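Local coordinates for protein adenylosuccinate lyase (PDB 4EEI) that probably cleaves adenylosuccinate to AMP and fumarate, and SAICAR to AICAR and fumarate, in purine biosynthesis, at residues M1-W14 with L313-R325. Residues are numbered along the deposited sequence; the frame is centred on the assembly and turned at random.
Sequences MIKRYDVAEISKIW and LPDNFGIMVYALR. With AMP (adenosine monophosphate), chain C.
The edge of the Tyr5 ring, through CD1, is turned to the face of Tyr322 where the N-terminal arm of this fumarase/aspartase-type lyase lies on helix 304-333, a long helix of the central bundle. Tyr5 illustrates how one residue can both pack on a helix and bind a ligand. Its CB sits over the centre of the Tyr322 ring, 4.1 Å from its centroid, and the two planes stand at 64°. Tyr5 OH also reaches AMP O1P in a very short hydrogen bond of 2.5 Å; Arg4 NE also donates to O1P, and the second subunit supplies Arg310 and Ser306 to the same nucleotide.

Further on, helix 8-14 runs nearly antiparallel to 313-325, at 165°. Pro314 CA makes a CH-pi contact with one face of the Trp14 indole, 3.9 Å from the centroid of the five-membered ring, while Phe317 is slid aside from the six-membered ring. Gly318 presents bare backbone to Met1 CE and Ile10 CG2. The amino terminus, Met1 N, forms a salt bridge to Asp315 OD1 on its syn side. Arg325, extended from CG to NE, offers NH1 and NH2 end-on to the single oxygen Glu9 OE1, which lies in the guanidinium plane, 2.8 Å from NH2.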
# COMPACT_ATOMS: atom_id res chain seq x y z
N MET B 1 -16.94 10.19 3.47
CA MET B 1 -18.20 9.53 3.15
C MET B 1 -19.03 10.43 2.25
O MET B 1 -18.97 11.66 2.35
CB MET B 1 -18.99 9.19 4.42
CG MET B 1 -20.36 8.54 4.18
SD MET B 1 -20.26 7.02 3.21
CE MET B 1 -19.04 6.12 4.19
N ILE B 2 -19.79 9.81 1.36
CA ILE B 2 -20.68 10.58 0.51
C ILE B 2 -22.10 10.06 0.66
O ILE B 2 -22.32 8.91 1.06
CB ILE B 2 -20.24 10.56 -0.97
CG1 ILE B 2 -20.22 9.13 -1.50
CG2 ILE B 2 -18.86 11.20 -1.14
CD1 ILE B 2 -19.99 9.08 -3.00
N LYS B 3 -23.05 10.93 0.34
CA LYS B 3 -24.47 10.64 0.50
C LYS B 3 -24.89 9.34 -0.21
O LYS B 3 -25.66 8.56 0.33
CB LYS B 3 -25.30 11.83 0.02
CG LYS B 3 -26.79 11.61 0.17
CD LYS B 3 -27.60 12.87 -0.12
CE LYS B 3 -29.09 12.56 -0.11
NZ LYS B 3 -29.93 13.78 -0.12
N ARG B 4 -24.36 9.11 -1.41
CA ARG B 4 -24.72 7.94 -2.22
C ARG B 4 -24.59 6.61 -1.47
O ARG B 4 -25.41 5.71 -1.66
CB ARG B 4 -23.89 7.92 -3.50
CG ARG B 4 -24.22 6.79 -4.48
CD ARG B 4 -23.46 6.98 -5.80
NE ARG B 4 -23.86 6.01 -6.83
CZ ARG B 4 -24.89 6.17 -7.64
NH1 ARG B 4 -25.65 7.27 -7.57
NH2 ARG B 4 -25.18 5.24 -8.54
N TYR B 5 -23.59 6.48 -0.60
CA TYR B 5 -23.34 5.23 0.11
C TYR B 5 -23.49 5.34 1.63
O TYR B 5 -23.08 4.45 2.37
CB TYR B 5 -21.93 4.71 -0.20
CG TYR B 5 -21.61 4.66 -1.68
CD1 TYR B 5 -22.38 3.91 -2.55
CD2 TYR B 5 -20.52 5.35 -2.19
CE1 TYR B 5 -22.08 3.86 -3.92
CE2 TYR B 5 -20.21 5.30 -3.54
CZ TYR B 5 -20.99 4.56 -4.40
OH TYR B 5 -20.68 4.52 -5.74
N ASP B 6 -24.08 6.43 2.10
CA ASP B 6 -24.12 6.73 3.53
C ASP B 6 -25.16 5.88 4.24
O ASP B 6 -26.35 5.98 3.96
CB ASP B 6 -24.42 8.22 3.74
CG ASP B 6 -24.19 8.67 5.17
OD1 ASP B 6 -24.31 7.84 6.09
OD2 ASP B 6 -23.88 9.87 5.38
N VAL B 7 -24.72 5.05 5.17
CA VAL B 7 -25.64 4.29 6.02
C VAL B 7 -25.87 5.13 7.26
O VAL B 7 -24.95 5.35 8.04
CB VAL B 7 -25.04 2.94 6.42
CG1 VAL B 7 -26.01 2.18 7.32
CG2 VAL B 7 -24.68 2.13 5.18
N ALA B 8 -27.11 5.58 7.44
CA ALA B 8 -27.44 6.60 8.43
C ALA B 8 -26.94 6.30 9.84
O ALA B 8 -26.37 7.18 10.50
CB ALA B 8 -28.95 6.88 8.43
N GLU B 9 -27.14 5.08 10.31
CA GLU B 9 -26.81 4.76 11.69
C GLU B 9 -25.31 4.71 11.92
O GLU B 9 -24.83 4.90 13.04
CB GLU B 9 -27.46 3.44 12.13
CG GLU B 9 -27.02 2.23 11.33
CD GLU B 9 -28.06 1.82 10.31
OE1 GLU B 9 -28.28 0.60 10.14
OE2 GLU B 9 -28.65 2.72 9.66
N ILE B 10 -24.54 4.45 10.86
CA ILE B 10 -23.09 4.46 11.02
C ILE B 10 -22.54 5.89 10.99
O ILE B 10 -21.71 6.25 11.82
CB ILE B 10 -22.39 3.60 9.95
CG1 ILE B 10 -22.99 2.19 9.94
CG2 ILE B 10 -20.88 3.55 10.18
CD1 ILE B 10 -22.93 1.48 11.30
N SER B 11 -23.01 6.72 10.07
CA SER B 11 -22.49 8.08 10.04
C SER B 11 -22.90 8.85 11.29
O SER B 11 -22.19 9.75 11.73
CB SER B 11 -22.89 8.80 8.75
OG SER B 11 -24.29 8.83 8.62
N LYS B 12 -24.04 8.48 11.87
CA LYS B 12 -24.53 9.11 13.09
C LYS B 12 -23.55 8.89 14.24
O LYS B 12 -23.31 9.78 15.05
CB LYS B 12 -25.91 8.57 13.47
CG LYS B 12 -26.53 9.23 14.68
CD LYS B 12 -27.96 8.77 14.90
CE LYS B 12 -28.58 9.44 16.12
NZ LYS B 12 -28.10 8.83 17.39
N ILE B 13 -22.96 7.70 14.29
CA ILE B 13 -22.00 7.37 15.34
C ILE B 13 -20.80 8.30 15.26
O ILE B 13 -20.27 8.73 16.28
CB ILE B 13 -21.53 5.91 15.23
CG1 ILE B 13 -22.66 4.95 15.63
CG2 ILE B 13 -20.30 5.68 16.10
CD1 ILE B 13 -22.45 3.53 15.15
N TRP B 14 -20.36 8.58 14.04
CA TRP B 14 -19.19 9.42 13.81
C TRP B 14 -19.49 10.89 13.65
O TRP B 14 -18.57 11.71 13.48
CB TRP B 14 -18.38 8.89 12.64
CG TRP B 14 -17.92 7.47 12.87
CD1 TRP B 14 -18.54 6.29 12.48
CD2 TRP B 14 -16.71 7.04 13.60
NE1 TRP B 14 -17.82 5.20 12.89
CE2 TRP B 14 -16.72 5.58 13.57
CE3 TRP B 14 -15.68 7.69 14.25
CZ2 TRP B 14 -15.72 4.83 14.16
CZ3 TRP B 14 -14.67 6.93 14.84
CH2 TRP B 14 -14.70 5.53 14.79
N LEU B 313 -11.52 6.50 9.43
CA LEU B 313 -12.31 5.65 10.33
C LEU B 313 -13.81 5.67 10.04
O LEU B 313 -14.42 4.62 9.92
CB LEU B 313 -12.03 5.94 11.81
CG LEU B 313 -10.69 5.42 12.35
CD1 LEU B 313 -10.53 5.79 13.83
CD2 LEU B 313 -10.58 3.91 12.15
N PRO B 314 -14.43 6.87 9.92
CA PRO B 314 -15.85 6.83 9.56
C PRO B 314 -16.06 6.23 8.17
O PRO B 314 -17.10 5.59 7.93
CB PRO B 314 -16.25 8.31 9.57
CG PRO B 314 -15.30 8.96 10.53
CD PRO B 314 -13.99 8.24 10.26
N ASP B 315 -15.11 6.42 7.26
CA ASP B 315 -15.27 5.85 5.93
C ASP B 315 -15.10 4.34 5.96
O ASP B 315 -15.80 3.62 5.27
CB ASP B 315 -14.26 6.42 4.94
CG ASP B 315 -14.59 7.84 4.53
OD1 ASP B 315 -15.69 8.32 4.87
OD2 ASP B 315 -13.74 8.47 3.86
N ASN B 316 -14.15 3.87 6.75
CA ASN B 316 -13.91 2.43 6.85
C ASN B 316 -15.15 1.71 7.38
O ASN B 316 -15.63 0.75 6.77
CB ASN B 316 -12.69 2.16 7.73
CG ASN B 316 -12.30 0.70 7.74
OD1 ASN B 316 -12.84 -0.09 8.52
ND2 ASN B 316 -11.36 0.34 6.87
N PHE B 317 -15.69 2.17 8.50
CA PHE B 317 -16.89 1.54 9.03
C PHE B 317 -18.10 1.75 8.12
O PHE B 317 -18.91 0.83 7.92
CB PHE B 317 -17.17 2.03 10.45
CG PHE B 317 -16.21 1.48 11.46
CD1 PHE B 317 -16.28 0.16 11.86
CD2 PHE B 317 -15.22 2.29 12.01
CE1 PHE B 317 -15.38 -0.36 12.79
CE2 PHE B 317 -14.32 1.78 12.94
CZ PHE B 317 -14.41 0.45 13.33
N GLY B 318 -18.22 2.94 7.55
CA GLY B 318 -19.35 3.21 6.66
C GLY B 318 -19.32 2.32 5.42
O GLY B 318 -20.34 1.76 5.02
N ILE B 319 -18.16 2.20 4.81
CA ILE B 319 -18.03 1.37 3.62
C ILE B 319 -18.21 -0.11 3.98
O ILE B 319 -18.84 -0.85 3.24
CB ILE B 319 -16.67 1.57 2.95
CG1 ILE B 319 -16.60 2.97 2.32
CG2 ILE B 319 -16.42 0.50 1.90
CD1 ILE B 319 -15.16 3.36 1.90
N MET B 320 -17.65 -0.53 5.11
CA MET B 320 -17.73 -1.94 5.49
C MET B 320 -19.18 -2.37 5.70
O MET B 320 -19.62 -3.40 5.19
CB MET B 320 -16.92 -2.22 6.77
CG MET B 320 -17.02 -3.67 7.25
SD MET B 320 -16.31 -4.83 6.07
CE MET B 320 -14.56 -4.54 6.33
N VAL B 321 -19.93 -1.57 6.45
CA VAL B 321 -21.34 -1.90 6.68
C VAL B 321 -22.13 -1.85 5.36
O VAL B 321 -22.91 -2.76 5.06
CB VAL B 321 -21.96 -0.98 7.73
CG1 VAL B 321 -23.47 -1.19 7.81
CG2 VAL B 321 -21.32 -1.25 9.10
N TYR B 322 -21.92 -0.80 4.58
CA TYR B 322 -22.58 -0.70 3.26
C TYR B 322 -22.28 -1.92 2.40
O TYR B 322 -23.19 -2.49 1.79
CB TYR B 322 -22.12 0.57 2.52
CG TYR B 322 -22.71 0.69 1.12
CD1 TYR B 322 -23.92 1.33 0.91
CD2 TYR B 322 -22.05 0.16 0.01
CE1 TYR B 322 -24.47 1.44 -0.36
CE2 TYR B 322 -22.60 0.26 -1.27
CZ TYR B 322 -23.80 0.91 -1.44
OH TYR B 322 -24.37 1.02 -2.70
N ALA B 323 -21.02 -2.33 2.36
CA ALA B 323 -20.62 -3.40 1.46
C ALA B 323 -21.16 -4.75 1.91
O ALA B 323 -21.60 -5.55 1.09
CB ALA B 323 -19.09 -3.46 1.30
N LEU B 324 -21.13 -5.01 3.22
CA LEU B 324 -21.62 -6.30 3.73
C LEU B 324 -23.12 -6.45 3.51
O LEU B 324 -23.61 -7.55 3.23
CB LEU B 324 -21.31 -6.46 5.22
CG LEU B 324 -19.82 -6.55 5.57
CD1 LEU B 324 -19.66 -6.46 7.07
CD2 LEU B 324 -19.25 -7.88 5.06
N ARG B 325 -23.87 -5.36 3.67
CA ARG B 325 -25.32 -5.40 3.45
C ARG B 325 -25.64 -5.56 1.98
O ARG B 325 -26.55 -6.31 1.61
CB ARG B 325 -26.00 -4.13 3.99
CG ARG B 325 -25.85 -3.96 5.50
CD ARG B 325 -26.70 -2.82 6.03
NE ARG B 325 -26.52 -2.69 7.48
CZ ARG B 325 -27.04 -1.71 8.21
NH1 ARG B 325 -27.77 -0.76 7.63
NH2 ARG B 325 -26.82 -1.67 9.51
P AMP C . -21.75 3.22 -8.56
O1P AMP C . -22.40 3.53 -7.23
O2P AMP C . -21.21 1.82 -8.67
O3P AMP C . -20.81 4.29 -9.04
O5' AMP C . -22.97 3.26 -9.61
C5' AMP C . -22.73 3.15 -11.01
C4' AMP C . -23.96 3.63 -11.76
O4' AMP C . -23.73 3.60 -13.17
C3' AMP C . -25.15 2.73 -11.48
O3' AMP C . -26.30 3.54 -11.23
C2' AMP C . -25.35 1.95 -12.76
O2' AMP C . -26.74 1.69 -13.00
C1' AMP C . -24.79 2.88 -13.82
N9 AMP C . -24.27 2.13 -14.99
C8 AMP C . -24.52 0.84 -15.28
N7 AMP C . -23.90 0.47 -16.43
C5 AMP C . -23.24 1.55 -16.89
C6 AMP C . -22.38 1.86 -18.06
N6 AMP C . -22.10 0.92 -18.98
N1 AMP C . -21.90 3.12 -18.17
C2 AMP C . -22.17 4.06 -17.25
N3 AMP C . -22.94 3.85 -16.17
C4 AMP C . -23.49 2.64 -15.94
O HOH W 1 -26.01 3.01 -2.98
O HOH W 2 -21.86 4.13 4.75